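Local coordinates for probable sugar ABC transporter, sugar-binding protein (Streptococcus pneumoniae, PDB 2W7Y) that binds the blood group A-trisaccharide as the extracellular solute-binding protein of a probable sugar ABC transporter, to which it presumably delivers captured glycans, at residues D64-E69 / L326-Y331; D166-A171 / A190-Q195; L210-L215 / A383-V388. All coordinates share one frame; numbering follows the deposited sequence.

Contact 1: residues D64-E69 / L326-Y331; sequences DKFAEE and LEFLKY
Phe66 reaches from helix 54-69 into the side of helix 319-332 and builds an aromatic cluster with Phe328 and Tyr331, the N-to-C directions of the two short segments making 126°. The Phe66–Phe328 pair is T-shaped: the edge of Phe328 points at the face of Phe66, with centroids 5.1 Å apart and planes at 69°, and CD1 of Phe328 stands over the centre of that face. On the same ring, CB of Phe328 makes a CH-pi contact, 4.1 Å from the Phe66 centroid. In a second CH-pi contact Phe66 CB lies over a face of the Tyr331 ring, offset toward its rim; the Phe66 and Tyr331 rings meet obliquely. Phe66 CG lies anti to the backbone N (chi1 175°), which puts the ring against the partner helix. Phe77 extends the cluster, meeting both phenylalanines. This is helix-to-helix packing on the domain of the mixed sheet 76-81, 39-44, 102-104, 311-313, with the Phe328 side chain about 12 Å from the bound fucose. As for polar groups, the Tyr331 hydroxyl is hydrogen-bonded to the carbonyl of Leu62, while the Lys65 chain crosses at the edge of the Tyr331 ring, with CE 3.1 Å from Tyr331 OH.

Contact 2: residues D166-A171 / A190-Q195; sequences DIFAKA and ASIRKQ
Ile192 is turned with CG1 anti to its carbonyl carbon (chi1 -74°) and the chain then extended (chi2 157°), and this carries CD1 across to the ring of Phe168. The aromatic side chain swings back from a CB that points away from helix 182-193, bringing one face under the methyl. CD1 of Ile192 sits almost exactly over the ring centre, 3.7 Å from the Phe168 centroid and only 11° off the normal, a CH-pi contact in which the methyl touches all six ring carbons at similar range.

The same branch packs its CG1 on Ala171 CB at 3.7 Å, and the other branch, CG2, meets CG2 of Ile167 at 3.9 Å, where the two isoleucine side chains cross at about a right angle. One isoleucine therefore spreads over three residues of helix 165-171, each touched by a different carbon.

The arrangement is a helix-helix packing between neighbours in sequence: helix 165-171 follows directly on the long strand 157-164, and the chain returns through helix 182-193 to lie against it. Tyr163, at the end of that strand, meets Phe168 edge-to-face, and Ala275 touches both Ile167 and Ile192 in the same apolar patch.

At Ala171, with only a methyl side chain, the backbones come close, with CA of Ala171 5.2 Å from CA of Ile192. Ala171 CB also rests on Ser191 O at 3.8 Å. Farther along the chain, Gln195 bends and folds its amide over the backbone at Ala171, NE2 of Gln195 lying 3.3 Å from Ala171 CA.

Contact 3: residues L210-L215 / A383-V388; sequences LFNTVL and AVVPTV
Asn212 reaches its carboxamide to the turn that follows strand 383-385 and holds it with two hydrogen bonds, ND2 giving one and OD1 accepting the other. The pairing ties helix 207-215 to the edge of the mixed sheet, where strand 383-385 runs parallel to 302-306, and to the N-terminus of helix 388-392, at which Thr387 is the N-cap residue. With CG of Asn212 anti to the backbone N (chi1 -150°), the side chain projects off the helix toward the loop. ND2 donates to Pro386 O over 2.9 Å, approaching fairly straight on the carbonyl (C=O...N 157°) and somewhat out of its plane. OD1 takes the N-H of Val388 at 3.0 Å, a more bent approach in which the donor lies well tilted from the carbonyl plane. Two bonds, to Pro386 O and to the N-H of Val388, should fix the rotation of the amide and leave little doubt about which end is oxygen.

Apolar groups close in around the amide. The Asn212 and Val385 side chains slide past each other in opposite directions, with CG2 of Val385 3.6 Å from Asn212 ND2. Val388 CG2 lies beside Asn212 OD1 and also faces the edge of the Phe211 ring, near its plane. All of these side chains are buried. Thr387, whose side chain is about 7 Å from the bound N-acetylgalactosamine unit of the trisaccharide, caps the following helix through OG1 to Asp390 N, while its CA lies 3.2 Å from Asn212 OD1.

Going from the N terminus, residues 64-69 open contact 1, which closes only at 326-331, 257 residues on. Within that long loop contact 2 opens and closes again, 166-171 to 190-195, a local return of helix on helix. The chain then opens contact 3 at 210-215, still inside contact 1, but closes it at 383-388, beyond 326-331, so contacts 1 and 3 cross. Contact 1 lies on the opposite side of the chain's centre from the other two. It joins helices beside the four-stranded sheet, whereas contact 2 packs two successive helices beyond strand 157-164, and contact 3 ties helix 207-215 to strand 383-385 of the other mixed sheet and to the helix start after it.

Contact 1: residues D64-E69 / L326-Y331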
loop_
_atom_site.group_PDB
_atom_site.type_symbol
_atom_site.label_atom_id
_atom_site.label_comp_id
_atom_site.label_asym_id
_atom_site.label_seq_id
_atom_site.Cartn_x
_atom_site.Cartn_y
_atom_site.Cartn_z
ATOM N N ASP A 64 -19.033 -11.371 -8.369
ATOM C CA ASP A 64 -20.268 -12.145 -8.543
ATOM C C ASP A 64 -20.445 -12.678 -9.969
ATOM O O ASP A 64 -21.339 -13.481 -10.233
ATOM C CB ASP A 64 -21.514 -11.390 -8.028
ATOM C CG ASP A 64 -21.634 -9.990 -8.583
ATOM O OD1 ASP A 64 -21.078 -9.718 -9.665
ATOM O OD2 ASP A 64 -22.298 -9.158 -7.930
ATOM N N LYS A 65 -19.574 -12.225 -10.866
ATOM C CA LYS A 65 -19.414 -12.796 -12.197
ATOM C C LYS A 65 -18.678 -14.138 -12.104
ATOM O O LYS A 65 -18.972 -15.070 -12.861
ATOM C CB LYS A 65 -18.670 -11.790 -13.081
ATOM C CG LYS A 65 -17.987 -12.318 -14.331
ATOM C CD LYS A 65 -17.420 -11.134 -15.109
ATOM C CE LYS A 65 -16.063 -11.440 -15.716
ATOM N NZ LYS A 65 -15.387 -10.197 -16.195
ATOM N N PHE A 66 -17.731 -14.225 -11.168
ATOM C CA PHE A 66 -17.083 -15.491 -10.813
ATOM C C PHE A 66 -18.095 -16.454 -10.183
ATOM O O PHE A 66 -18.081 -17.649 -10.473
ATOM C CB PHE A 66 -15.901 -15.253 -9.859
ATOM C CG PHE A 66 -15.259 -16.521 -9.348
ATOM C CD1 PHE A 66 -14.221 -17.122 -10.051
ATOM C CD2 PHE A 66 -15.689 -17.109 -8.162
ATOM C CE1 PHE A 66 -13.624 -18.285 -9.588
ATOM C CE2 PHE A 66 -15.098 -18.282 -7.691
ATOM C CZ PHE A 66 -14.065 -18.868 -8.405
ATOM N N ALA A 67 -18.963 -15.922 -9.323
ATOM C CA ALA A 67 -19.998 -16.714 -8.659
ATOM C C ALA A 67 -20.967 -17.366 -9.651
ATOM O O ALA A 67 -21.323 -18.536 -9.497
ATOM C CB ALA A 67 -20.750 -15.857 -7.653
ATOM N N GLU A 68 -21.378 -16.606 -10.667
ATOM C CA GLU A 68 -22.285 -17.097 -11.710
ATOM C C GLU A 68 -21.600 -18.098 -12.644
ATOM O O GLU A 68 -22.246 -18.979 -13.217
ATOM C CB GLU A 68 -22.865 -15.928 -12.515
ATOM C CG GLU A 68 -23.856 -15.053 -11.744
ATOM C CD GLU A 68 -25.087 -15.816 -11.266
ATOM O OE1 GLU A 68 -25.757 -16.467 -12.104
ATOM O OE2 GLU A 68 -25.384 -15.758 -10.050
ATOM N N GLU A 69 -20.285 -17.944 -12.778
ATOM C CA GLU A 69 -19.428 -18.833 -13.557
ATOM C C GLU A 69 -19.337 -20.212 -12.902
ATOM O O GLU A 69 -19.032 -21.205 -13.566
ATOM C CB GLU A 69 -18.035 -18.211 -13.629
ATOM C CG GLU A 69 -17.207 -18.538 -14.844
ATOM C CD GLU A 69 -15.916 -17.739 -14.859
ATOM O OE1 GLU A 69 -15.824 -16.775 -15.650
ATOM O OE2 GLU A 69 -15.005 -18.056 -14.057
ATOM N N LEU A 326 -8.879 -21.542 -4.904
ATOM C CA LEU A 326 -7.693 -21.455 -5.758
ATOM C C LEU A 326 -8.079 -21.086 -7.188
ATOM O O LEU A 326 -7.336 -20.371 -7.869
ATOM C CB LEU A 326 -6.888 -22.761 -5.724
ATOM C CG LEU A 326 -6.108 -23.066 -4.436
ATOM C CD1 LEU A 326 -5.684 -24.528 -4.390
ATOM C CD2 LEU A 326 -4.899 -22.147 -4.262
ATOM N N GLU A 327 -9.243 -21.569 -7.628
ATOM C CA GLU A 327 -9.839 -21.142 -8.899
ATOM C C GLU A 327 -10.121 -19.632 -8.906
ATOM O O GLU A 327 -9.989 -18.982 -9.942
ATOM C CB GLU A 327 -11.117 -21.936 -9.208
ATOM C CG GLU A 327 -10.880 -23.406 -9.608
ATOM C CD GLU A 327 -12.160 -24.250 -9.643
ATOM O OE1 GLU A 327 -13.207 -23.738 -10.092
ATOM O OE2 GLU A 327 -12.126 -25.436 -9.235
ATOM N N PHE A 328 -10.491 -19.082 -7.747
ATOM C CA PHE A 328 -10.750 -17.648 -7.607
ATOM C C PHE A 328 -9.467 -16.815 -7.681
ATOM O O PHE A 328 -9.458 -15.732 -8.265
ATOM C CB PHE A 328 -11.527 -17.353 -6.314
ATOM C CG PHE A 328 -11.805 -15.888 -6.085
ATOM C CD1 PHE A 328 -12.654 -15.182 -6.936
ATOM C CD2 PHE A 328 -11.216 -15.215 -5.016
ATOM C CE1 PHE A 328 -12.913 -13.828 -6.729
ATOM C CE2 PHE A 328 -11.474 -13.861 -4.798
ATOM C CZ PHE A 328 -12.328 -13.170 -5.655
ATOM N N LEU A 329 -8.397 -17.326 -7.074
ATOM C CA LEU A 329 -7.059 -16.759 -7.215
ATOM C C LEU A 329 -6.630 -16.736 -8.686
ATOM O O LEU A 329 -6.129 -15.726 -9.171
ATOM C CB LEU A 329 -6.051 -17.555 -6.371
ATOM C CG LEU A 329 -4.551 -17.343 -6.623
ATOM C CD1 LEU A 329 -4.124 -15.930 -6.259
ATOM C CD2 LEU A 329 -3.716 -18.367 -5.871
ATOM N N LYS A 330 -6.833 -17.860 -9.374
ATOM C CA LYS A 330 -6.576 -18.007 -10.807
ATOM C C LYS A 330 -7.364 -16.981 -11.629
ATOM O O LYS A 330 -6.832 -16.374 -12.564
ATOM C CB LYS A 330 -6.945 -19.435 -11.233
ATOM C CG LYS A 330 -6.980 -19.713 -12.733
ATOM C CD LYS A 330 -5.700 -20.375 -13.208
ATOM C CE LYS A 330 -5.948 -21.224 -14.441
ATOM N NZ LYS A 330 -6.589 -22.528 -14.101
ATOM N N TYR A 331 -8.632 -16.799 -11.267
ATOM C CA TYR A 331 -9.538 -15.880 -11.953
ATOM C C TYR A 331 -9.118 -14.409 -11.800
ATOM O O TYR A 331 -8.998 -13.686 -12.793
ATOM C CB TYR A 331 -10.966 -16.108 -11.448
ATOM C CG TYR A 331 -11.983 -15.070 -11.864
ATOM C CD1 TYR A 331 -12.616 -15.140 -13.107
ATOM C CD2 TYR A 331 -12.335 -14.028 -11.002
ATOM C CE1 TYR A 331 -13.565 -14.188 -13.487
ATOM C CE2 TYR A 331 -13.274 -13.073 -11.369
ATOM C CZ TYR A 331 -13.889 -13.160 -12.609
ATOM O OH TYR A 331 -14.823 -12.219 -12.975
#

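Contact 2: residues D166-A171 / A190-Q195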
loop_
_atom_site.group_PDB
_atom_site.type_symbol
_atom_site.label_atom_id
_atom_site.label_comp_id
_atom_site.label_asym_id
_atom_site.label_seq_id
_atom_site.Cartn_x
_atom_site.Cartn_y
_atom_site.Cartn_z
ATOM N N ASP A 166 0.508 23.671 -9.079
ATOM C CA ASP A 166 0.188 25.097 -8.937
ATOM C C ASP A 166 0.651 25.680 -7.604
ATOM O O ASP A 166 1.213 26.774 -7.567
ATOM C CB ASP A 166 -1.312 25.353 -9.127
ATOM C CG ASP A 166 -1.800 24.996 -10.522
ATOM O OD1 ASP A 166 -0.964 24.820 -11.436
ATOM O OD2 ASP A 166 -3.034 24.894 -10.707
ATOM N N ILE A 167 0.401 24.949 -6.520
ATOM C CA ILE A 167 0.844 25.346 -5.181
ATOM C C ILE A 167 2.374 25.413 -5.087
ATOM O O ILE A 167 2.916 26.350 -4.498
ATOM C CB ILE A 167 0.249 24.420 -4.077
ATOM C CG1 ILE A 167 -1.281 24.575 -4.022
ATOM C CG2 ILE A 167 0.881 24.709 -2.716
ATOM C CD1 ILE A 167 -2.008 23.507 -3.208
ATOM N N PHE A 168 3.056 24.431 -5.676
ATOM C CA PHE A 168 4.524 24.412 -5.718
ATOM C C PHE A 168 5.088 25.607 -6.488
ATOM O O PHE A 168 6.021 26.269 -6.022
ATOM C CB PHE A 168 5.036 23.102 -6.324
ATOM C CG PHE A 168 5.183 21.982 -5.326
ATOM C CD1 PHE A 168 4.059 21.367 -4.768
ATOM C CD2 PHE A 168 6.445 21.536 -4.949
ATOM C CE1 PHE A 168 4.193 20.330 -3.845
ATOM C CE2 PHE A 168 6.586 20.498 -4.026
ATOM C CZ PHE A 168 5.458 19.894 -3.475
ATOM N N ALA A 169 4.510 25.877 -7.660
ATOM C CA ALA A 169 4.946 26.978 -8.511
ATOM C C ALA A 169 4.795 28.324 -7.810
ATOM O O ALA A 169 5.689 29.170 -7.895
ATOM C CB ALA A 169 4.187 26.968 -9.823
ATOM N N LYS A 170 3.675 28.495 -7.105
ATOM C CA LYS A 170 3.364 29.720 -6.362
ATOM C C LYS A 170 4.264 29.945 -5.151
ATOM O O LYS A 170 4.593 31.087 -4.813
ATOM C CB LYS A 170 1.888 29.738 -5.943
ATOM C CG LYS A 170 0.916 29.931 -7.105
ATOM C CD LYS A 170 -0.522 30.070 -6.632
ATOM C CE LYS A 170 -1.457 30.365 -7.791
ATOM N NZ LYS A 170 -1.707 29.159 -8.629
ATOM N N ALA A 171 4.661 28.851 -4.511
ATOM C CA ALA A 171 5.560 28.896 -3.363
ATOM C C ALA A 171 7.019 29.065 -3.778
ATOM O O ALA A 171 7.869 29.390 -2.947
ATOM C CB ALA A 171 5.391 27.642 -2.521
ATOM N N ALA A 190 8.752 23.804 3.817
ATOM C CA ALA A 190 8.826 25.080 4.533
ATOM C C ALA A 190 8.328 26.252 3.673
ATOM O O ALA A 190 7.563 27.091 4.148
ATOM C CB ALA A 190 10.244 25.332 5.030
ATOM N N SER A 191 8.752 26.288 2.409
ATOM C CA SER A 191 8.314 27.303 1.441
ATOM C C SER A 191 6.802 27.337 1.245
ATOM O O SER A 191 6.210 28.412 1.138
ATOM C CB SER A 191 8.980 27.069 0.084
ATOM O OG SER A 191 10.389 27.103 0.193
ATOM N N ILE A 192 6.195 26.153 1.188
ATOM C CA ILE A 192 4.761 26.002 0.941
ATOM C C ILE A 192 3.939 26.449 2.149
ATOM O O ILE A 192 2.851 27.012 1.995
ATOM C CB ILE A 192 4.422 24.543 0.522
ATOM C CG1 ILE A 192 4.898 24.297 -0.914
ATOM C CG2 ILE A 192 2.920 24.269 0.632
ATOM C CD1 ILE A 192 5.131 22.865 -1.259
ATOM N N ARG A 193 4.478 26.209 3.344
ATOM C CA ARG A 193 3.840 26.617 4.596
ATOM C C ARG A 193 3.865 28.133 4.809
ATOM O O ARG A 193 3.069 28.659 5.591
ATOM C CB ARG A 193 4.467 25.892 5.795
ATOM C CG ARG A 193 4.167 24.407 5.843
ATOM C CD ARG A 193 4.686 23.760 7.117
ATOM N NE ARG A 193 4.710 22.303 6.989
ATOM C CZ ARG A 193 5.806 21.575 6.792
ATOM N NH1 ARG A 193 6.999 22.147 6.724
ATOM N NH2 ARG A 193 5.709 20.260 6.674
ATOM N N LYS A 194 4.770 28.828 4.120
ATOM C CA LYS A 194 4.814 30.298 4.148
ATOM C C LYS A 194 3.588 30.913 3.467
ATOM O O LYS A 194 3.260 32.085 3.685
ATOM C CB LYS A 194 6.103 30.820 3.509
ATOM C CG LYS A 194 7.313 30.767 4.428
ATOM C CD LYS A 194 8.606 30.975 3.658
ATOM C CE LYS A 194 9.820 30.792 4.560
ATOM N NZ LYS A 194 11.018 30.337 3.799
ATOM N N GLN A 195 2.925 30.110 2.638
ATOM C CA GLN A 195 1.650 30.467 2.028
ATOM C C GLN A 195 0.538 30.043 2.979
ATOM O O GLN A 195 0.657 29.016 3.653
ATOM C CB GLN A 195 1.471 29.727 0.698
ATOM C CG GLN A 195 2.718 29.639 -0.182
ATOM C CD GLN A 195 2.829 30.775 -1.180
ATOM O OE1 GLN A 195 1.824 31.288 -1.675
ATOM N NE2 GLN A 195 4.058 31.163 -1.492
#

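Contact 3: residues L210-L215 / A383-V388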
loop_
_atom_site.group_PDB
_atom_site.type_symbol
_atom_site.label_atom_id
_atom_site.label_comp_id
_atom_site.label_asym_id
_atom_site.label_seq_id
_atom_site.Cartn_x
_atom_site.Cartn_y
_atom_site.Cartn_z
ATOM N N LEU A 210 7.074 8.230 4.356
ATOM C CA LEU A 210 8.281 9.052 4.467
ATOM C C LEU A 210 9.404 8.313 5.195
ATOM O O LEU A 210 10.558 8.377 4.772
ATOM C CB LEU A 210 7.983 10.387 5.154
ATOM C CG LEU A 210 7.199 11.460 4.380
ATOM C CD1 LEU A 210 6.923 12.659 5.273
ATOM C CD2 LEU A 210 7.935 11.891 3.117
ATOM N N PHE A 211 9.062 7.616 6.279
ATOM C CA PHE A 211 10.015 6.776 7.017
ATOM C C PHE A 211 10.530 5.618 6.153
ATOM O O PHE A 211 11.735 5.369 6.097
ATOM C CB PHE A 211 9.386 6.236 8.311
ATOM C CG PHE A 211 10.265 5.256 9.065
ATOM C CD1 PHE A 211 11.313 5.707 9.869
ATOM C CD2 PHE A 211 10.037 3.882 8.976
ATOM C CE1 PHE A 211 12.128 4.799 10.566
ATOM C CE2 PHE A 211 10.839 2.972 9.669
ATOM C CZ PHE A 211 11.886 3.429 10.466
ATOM N N ASN A 212 9.603 4.926 5.495
ATOM C CA ASN A 212 9.899 3.795 4.621
ATOM C C ASN A 212 10.911 4.147 3.538
ATOM O O ASN A 212 11.834 3.374 3.259
ATOM C CB ASN A 212 8.602 3.320 3.956
ATOM C CG ASN A 212 8.594 1.830 3.638
ATOM O OD1 ASN A 212 7.543 1.198 3.697
ATOM N ND2 ASN A 212 9.744 1.269 3.280
ATOM N N THR A 213 10.732 5.324 2.940
ATOM C CA THR A 213 11.554 5.747 1.810
ATOM C C THR A 213 12.870 6.411 2.213
ATOM O O THR A 213 13.863 6.276 1.496
ATOM C CB THR A 213 10.768 6.633 0.809
ATOM O OG1 THR A 213 10.129 7.719 1.497
ATOM C CG2 THR A 213 9.714 5.813 0.094
ATOM N N VAL A 214 12.886 7.110 3.348
ATOM C CA VAL A 214 14.111 7.784 3.808
ATOM C C VAL A 214 15.117 6.773 4.353
ATOM O O VAL A 214 16.326 6.996 4.298
ATOM C CB VAL A 214 13.836 8.953 4.817
ATOM C CG1 VAL A 214 13.540 8.436 6.223
ATOM C CG2 VAL A 214 15.011 9.930 4.840
ATOM N N LEU A 215 14.604 5.656 4.862
ATOM C CA LEU A 215 15.434 4.537 5.275
ATOM C C LEU A 215 16.136 3.934 4.054
ATOM O O LEU A 215 17.310 3.575 4.122
ATOM C CB LEU A 215 14.581 3.492 6.005
ATOM C CG LEU A 215 15.253 2.423 6.874
ATOM C CD1 LEU A 215 15.979 3.028 8.072
ATOM C CD2 LEU A 215 14.214 1.421 7.341
ATOM N N ALA A 383 16.191 3.829 -6.456
ATOM C CA ALA A 383 16.079 2.763 -5.471
ATOM C C ALA A 383 14.620 2.486 -5.188
ATOM O O ALA A 383 13.788 3.396 -5.186
ATOM C CB ALA A 383 16.809 3.133 -4.185
ATOM N N VAL A 384 14.308 1.223 -4.945
ATOM C CA VAL A 384 12.945 0.836 -4.649
ATOM C C VAL A 384 12.911 -0.052 -3.394
ATOM O O VAL A 384 13.728 -0.972 -3.249
ATOM C CB VAL A 384 12.264 0.222 -5.912
ATOM C CG1 VAL A 384 12.146 -1.304 -5.843
ATOM C CG2 VAL A 384 10.933 0.902 -6.187
ATOM N N VAL A 385 11.995 0.268 -2.479
ATOM C CA VAL A 385 11.848 -0.446 -1.205
ATOM C C VAL A 385 10.477 -1.131 -1.071
ATOM O O VAL A 385 9.510 -0.700 -1.699
ATOM C CB VAL A 385 12.095 0.487 0.033
ATOM C CG1 VAL A 385 13.545 0.950 0.090
ATOM C CG2 VAL A 385 11.141 1.679 0.042
ATOM N N PRO A 386 10.396 -2.218 -0.271
ATOM C CA PRO A 386 9.092 -2.789 0.052
ATOM C C PRO A 386 8.461 -2.047 1.233
ATOM O O PRO A 386 9.132 -1.249 1.890
ATOM C CB PRO A 386 9.429 -4.232 0.437
ATOM C CG PRO A 386 10.797 -4.149 1.021
ATOM C CD PRO A 386 11.498 -2.982 0.353
ATOM N N THR A 387 7.186 -2.299 1.502
ATOM C CA THR A 387 6.525 -1.649 2.635
ATOM C C THR A 387 6.964 -2.295 3.941
ATOM O O THR A 387 7.173 -3.515 4.002
ATOM C CB THR A 387 4.988 -1.720 2.553
ATOM O OG1 THR A 387 4.584 -3.085 2.402
ATOM C CG2 THR A 387 4.460 -0.894 1.395
ATOM N N VAL A 388 7.112 -1.464 4.973
ATOM C CA VAL A 388 7.342 -1.920 6.347
ATOM C C VAL A 388 6.382 -3.061 6.709
ATOM O O VAL A 388 6.793 -4.060 7.306
ATOM C CB VAL A 388 7.199 -0.745 7.364
ATOM C CG1 VAL A 388 7.019 -1.256 8.794
ATOM C CG2 VAL A 388 8.398 0.197 7.276
#